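Local coordinates for protein MGS-MChE2 (Uncultured bacterium, PDB 5JD6) that probably hydrolyses carboxylic esters, as an esterase of the alpha/beta hydrolase fold recovered from a lagoon-sediment metagenome, at residues 62-66 with 67-71; 167-170 with 171-175. All coordinates share one frame; numbering follows the deposited sequence.

Contact 1: residues 62-66 with 67-71; sequences LKTSV and GTFAR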
loop_
_atom_site.group_PDB
_atom_site.type_symbol
_atom_site.label_atom_id
_atom_site.label_comp_id
_atom_site.label_asym_id
_atom_site.label_seq_id
_atom_site.Cartn_x
_atom_site.Cartn_y
_atom_site.Cartn_z
ATOM N N LEU A 62 14.305 5.923 -17.200
ATOM C CA LEU A 62 13.900 4.540 -17.114
ATOM C C LEU A 62 14.450 3.486 -16.158
ATOM O O LEU A 62 14.926 2.427 -16.542
ATOM C CB LEU A 62 13.633 3.982 -18.499
ATOM C CG LEU A 62 12.158 3.967 -18.921
ATOM C CD1 LEU A 62 11.183 4.042 -17.751
ATOM C CD2 LEU A 62 11.795 4.946 -20.022
ATOM N N LYS A 63 14.329 3.796 -14.895
ATOM C CA LYS A 63 14.548 2.856 -13.791
ATOM C C LYS A 63 13.209 2.685 -13.087
ATOM O O LYS A 63 13.131 2.264 -11.931
ATOM C CB LYS A 63 15.619 3.342 -12.810
ATOM C CG LYS A 63 16.820 2.412 -12.673
ATOM C CD LYS A 63 17.516 2.593 -11.334
ATOM C CE LYS A 63 16.664 2.056 -10.193
ATOM N NZ LYS A 63 17.337 2.208 -8.874
ATOM N N THR A 64 12.156 3.032 -13.816
ATOM C CA THR A 64 10.801 3.058 -13.298
ATOM C C THR A 64 10.177 1.670 -13.327
ATOM O O THR A 64 9.613 1.250 -14.337
ATOM C CB THR A 64 9.927 4.033 -14.106
ATOM O OG1 THR A 64 10.591 5.300 -14.206
ATOM C CG2 THR A 64 8.584 4.225 -13.435
ATOM N N SER A 65 10.288 0.962 -12.209
ATOM C CA SER A 65 9.716 -0.369 -12.084
ATOM C C SER A 65 9.199 -0.593 -10.669
ATOM O O SER A 65 9.543 0.147 -9.747
ATOM C CB SER A 65 10.751 -1.437 -12.448
ATOM O OG SER A 65 11.899 -1.337 -11.625
ATOM N N VAL A 66 8.367 -1.616 -10.507
ATOM C CA VAL A 66 7.820 -1.967 -9.205
ATOM C C VAL A 66 8.946 -2.370 -8.256
ATOM O O VAL A 66 8.894 -2.091 -7.055
ATOM C CB VAL A 66 6.782 -3.102 -9.330
ATOM C CG1 VAL A 66 6.270 -3.530 -7.965
ATOM C CG2 VAL A 66 5.628 -2.652 -10.206
ATOM N N GLY A 67 9.974 -3.008 -8.807
ATOM C CA GLY A 67 11.142 -3.394 -8.036
ATOM C C GLY A 67 11.891 -2.202 -7.473
ATOM O O GLY A 67 12.394 -2.247 -6.351
ATOM N N THR A 68 11.961 -1.129 -8.257
ATOM C CA THR A 68 12.623 0.099 -7.828
ATOM C C THR A 68 11.878 0.761 -6.673
ATOM O O THR A 68 12.488 1.209 -5.700
ATOM C CB THR A 68 12.746 1.103 -8.990
ATOM O OG1 THR A 68 13.652 0.588 -9.974
ATOM C CG2 THR A 68 13.264 2.441 -8.491
ATOM N N PHE A 69 10.555 0.816 -6.784
ATOM C CA PHE A 69 9.724 1.414 -5.745
ATOM C C PHE A 69 9.834 0.624 -4.445
ATOM O O PHE A 69 9.860 1.201 -3.357
ATOM C CB PHE A 69 8.267 1.488 -6.202
ATOM C CG PHE A 69 8.071 2.246 -7.484
ATOM C CD1 PHE A 69 8.857 3.348 -7.780
ATOM C CD2 PHE A 69 7.107 1.852 -8.398
ATOM C CE1 PHE A 69 8.680 4.048 -8.960
ATOM C CE2 PHE A 69 6.926 2.546 -9.580
ATOM C CZ PHE A 69 7.714 3.646 -9.862
ATOM N N ALA A 70 9.903 -0.698 -4.568
ATOM C CA ALA A 70 10.059 -1.573 -3.410
ATOM C C ALA A 70 11.382 -1.310 -2.699
ATOM O O ALA A 70 11.430 -1.229 -1.472
ATOM C CB ALA A 70 9.965 -3.033 -3.830
ATOM N N ARG A 71 12.453 -1.178 -3.476
ATOM C CA ARG A 71 13.768 -0.883 -2.916
ATOM C C ARG A 71 13.814 0.526 -2.328
ATOM O O ARG A 71 14.551 0.787 -1.377
ATOM C CB ARG A 71 14.859 -1.054 -3.977
ATOM C CG ARG A 71 15.204 -2.507 -4.273
ATOM C CD ARG A 71 16.392 -2.622 -5.216
ATOM N NE ARG A 71 16.044 -2.253 -6.585
ATOM C CZ ARG A 71 15.577 -3.107 -7.491
ATOM N NH1 ARG A 71 15.401 -4.383 -7.174
ATOM N NH2 ARG A 71 15.284 -2.685 -8.712
#
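Ser65 is the N-cap of helix 66-80 in the alpha/beta hydrolase fold, and Thr68 folds back from the first turn onto the loop before it. The Thr68 hydroxyl donates to the carbonyl of Lys63, OG1 to O 2.6 Å, with the donor tilted 19° from the carbonyl plane. Because OG1 lies beside its own backbone N (chi1 -67°), it faces the incoming loop, and Ser65 OG stands 3.1 Å from Thr68 OG1. Threonine suits this place because its short branch can return a donor to Lys63 O, and serine at the N-cap is small enough to set its OG beside that hydroxyl. The Lys63 chain crosses Thr68 at about a right angle, its last methylene, CE, lying 3.4 Å from Thr68 OG1. Regular helix bonding starts with Phe69 N to Ser65 O at 3.2 Å, and that same oxygen lies over one face of the Phe69 ring, offset toward its rim. Thr64 CG2 meets the ring at CZ, 3.7 Å away. An alanine in place of Phe69 would probably leave the Thr64 methyl without its aromatic partner and open a gap beside Ile96. Val66 and Phe69 touch Ile96 of helix 92-103, while Thr64, Ser65 and Val66 meet helix 169-181.

Contact 2: residues 167-170 with 171-175; sequences NKLV and KTLAI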
loop_
_atom_site.group_PDB
_atom_site.type_symbol
_atom_site.label_atom_id
_atom_site.label_comp_id
_atom_site.label_asym_id
_atom_site.label_seq_id
_atom_site.Cartn_x
_atom_site.Cartn_y
_atom_site.Cartn_z
ATOM N N ASN A 167 5.554 13.084 -21.319
ATOM C CA ASN A 167 6.650 12.274 -20.805
ATOM C C ASN A 167 6.310 11.405 -19.586
ATOM O O ASN A 167 7.155 10.716 -19.053
ATOM C CB ASN A 167 7.919 13.130 -20.523
ATOM C CG ASN A 167 7.784 14.617 -20.913
ATOM O OD1 ASN A 167 7.527 14.961 -22.052
ATOM N ND2 ASN A 167 8.022 15.497 -19.955
ATOM N N LYS A 168 5.059 11.417 -19.155
ATOM C CA LYS A 168 4.680 10.719 -17.930
ATOM C C LYS A 168 3.864 9.492 -18.310
ATOM O O LYS A 168 3.752 8.530 -17.548
ATOM C CB LYS A 168 3.885 11.651 -17.009
ATOM C CG LYS A 168 3.310 11.010 -15.756
ATOM C CD LYS A 168 2.395 11.971 -15.008
ATOM C CE LYS A 168 3.176 13.126 -14.407
ATOM N NZ LYS A 168 2.295 14.011 -13.599
ATOM N N LEU A 169 3.304 9.550 -19.512
ATOM C CA LEU A 169 2.585 8.432 -20.101
ATOM C C LEU A 169 3.506 7.229 -20.242
ATOM O O LEU A 169 3.119 6.101 -19.936
ATOM C CB LEU A 169 2.013 8.832 -21.460
ATOM C CG LEU A 169 1.289 7.765 -22.277
ATOM C CD1 LEU A 169 0.222 7.078 -21.443
ATOM C CD2 LEU A 169 0.677 8.394 -23.517
ATOM N N VAL A 170 4.729 7.481 -20.700
ATOM C CA VAL A 170 5.719 6.424 -20.868
ATOM C C VAL A 170 6.050 5.784 -19.526
ATOM O O VAL A 170 6.203 4.567 -19.430
ATOM C CB VAL A 170 7.017 6.952 -21.503
ATOM C CG1 VAL A 170 7.837 5.797 -22.059
ATOM C CG2 VAL A 170 6.701 7.954 -22.597
ATOM N N LYS A 171 6.153 6.612 -18.494
ATOM C CA LYS A 171 6.455 6.133 -17.153
ATOM C C LYS A 171 5.297 5.314 -16.593
ATOM O O LYS A 171 5.511 4.279 -15.964
ATOM C CB LYS A 171 6.786 7.306 -16.228
ATOM C CG LYS A 171 8.106 7.985 -16.568
ATOM C CD LYS A 171 8.284 9.295 -15.818
ATOM C CE LYS A 171 9.576 9.986 -16.228
ATOM N NZ LYS A 171 9.680 11.362 -15.665
ATOM N N THR A 172 4.071 5.773 -16.833
ATOM C CA THR A 172 2.884 5.022 -16.437
ATOM C C THR A 172 2.842 3.682 -17.165
ATOM O O THR A 172 2.549 2.644 -16.568
ATOM C CB THR A 172 1.589 5.802 -16.730
ATOM O OG1 THR A 172 1.610 7.049 -16.026
ATOM C CG2 THR A 172 0.372 5.001 -16.293
ATOM N N LEU A 173 3.143 3.715 -18.459
ATOM C CA LEU A 173 3.224 2.500 -19.259
ATOM C C LEU A 173 4.354 1.602 -18.766
ATOM O O LEU A 173 4.223 0.379 -18.745
ATOM C CB LEU A 173 3.426 2.838 -20.736
ATOM C CG LEU A 173 2.220 3.425 -21.471
ATOM C CD1 LEU A 173 2.632 3.936 -22.839
ATOM C CD2 LEU A 173 1.114 2.389 -21.594
ATOM N N ALA A 174 5.462 2.220 -18.369
ATOM C CA ALA A 174 6.603 1.486 -17.836
ATOM C C ALA A 174 6.239 0.787 -16.530
ATOM O O ALA A 174 6.642 -0.353 -16.299
ATOM C CB ALA A 174 7.784 2.420 -17.626
ATOM N N ILE A 175 5.477 1.475 -15.683
ATOM C CA ILE A 175 5.034 0.909 -14.410
ATOM C C ILE A 175 4.103 -0.277 -14.627
ATOM O O ILE A 175 4.289 -1.338 -14.032
ATOM C CB ILE A 175 4.307 1.955 -13.540
ATOM C CG1 ILE A 175 5.269 3.061 -13.112
ATOM C CG2 ILE A 175 3.702 1.300 -12.309
ATOM C CD1 ILE A 175 4.593 4.220 -12.408
#
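Lys171 reaches back along the opening turn of helix 169-181, a helix of the alpha/beta hydrolase fold whose first turn lies at the surface, and lays its methylenes beside the carbonyl of Asn167, with CD 3.7 Å from Asn167 O. Its chain is extended beyond CG, a shape that suits a long residue spanning from helix to loop: NZ is hydrogen-bonded to the carbonyl of Tyr57, whose ring also takes a cation-pi contact from Lys168. Next comes Thr172, which grips one carbonyl twice. Its amide gives a nearly straight bond to Lys168 O (N to O 2.9 Å, N-H...O 160°), and its hydroxyl adds a second, OG1 to Lys168 O at 3.0 Å. The two donors come from opposite faces of the carbonyl plane, the hydroxyl standing 35° out of it. A chi1 of -59° turns the Thr172 hydroxyl away from its own carbonyl carbon and back toward the preceding turn. Leu173 N then bonds to Leu169 O at 2.8 Å. Leucine's branched end is long enough to meet its neighbour one turn on, Leu169 CG lying 4.1 Å from Leu173 CD1, and Leu169 also rests on Thr162 of helix 160-164. Ala174 N bonds to Val170 O at 2.7 Å. Having only a methyl, Ala174 lets the turn approach Leu62 of the facing loop, and its CB lies 3.2 Å from Val170 O.

How the contacts relate
Contact 1 is largely buried, whereas contact 2 lies at the surface; their centres are about 12 Å apart. Each concerns the beginning of a helix, 66-80 in one case and 169-181 in the other, and the two elements pack directly on each other. Ile175, at the inner end of 167-175, sets CG1 3.5 Å from Thr64 CG2 and 3.9 Å from Phe69 CE2; the approach of the poorly ordered Leu62 to Ala174 is less certain. The chemistry follows the setting. In contact 1 a threonine hydroxyl bridges to a loop carbonyl five residues back beside a buried phenylalanine ring; in contact 2 another reinforces an ordinary helical bond, among lysines and leucines that are at least partly exposed.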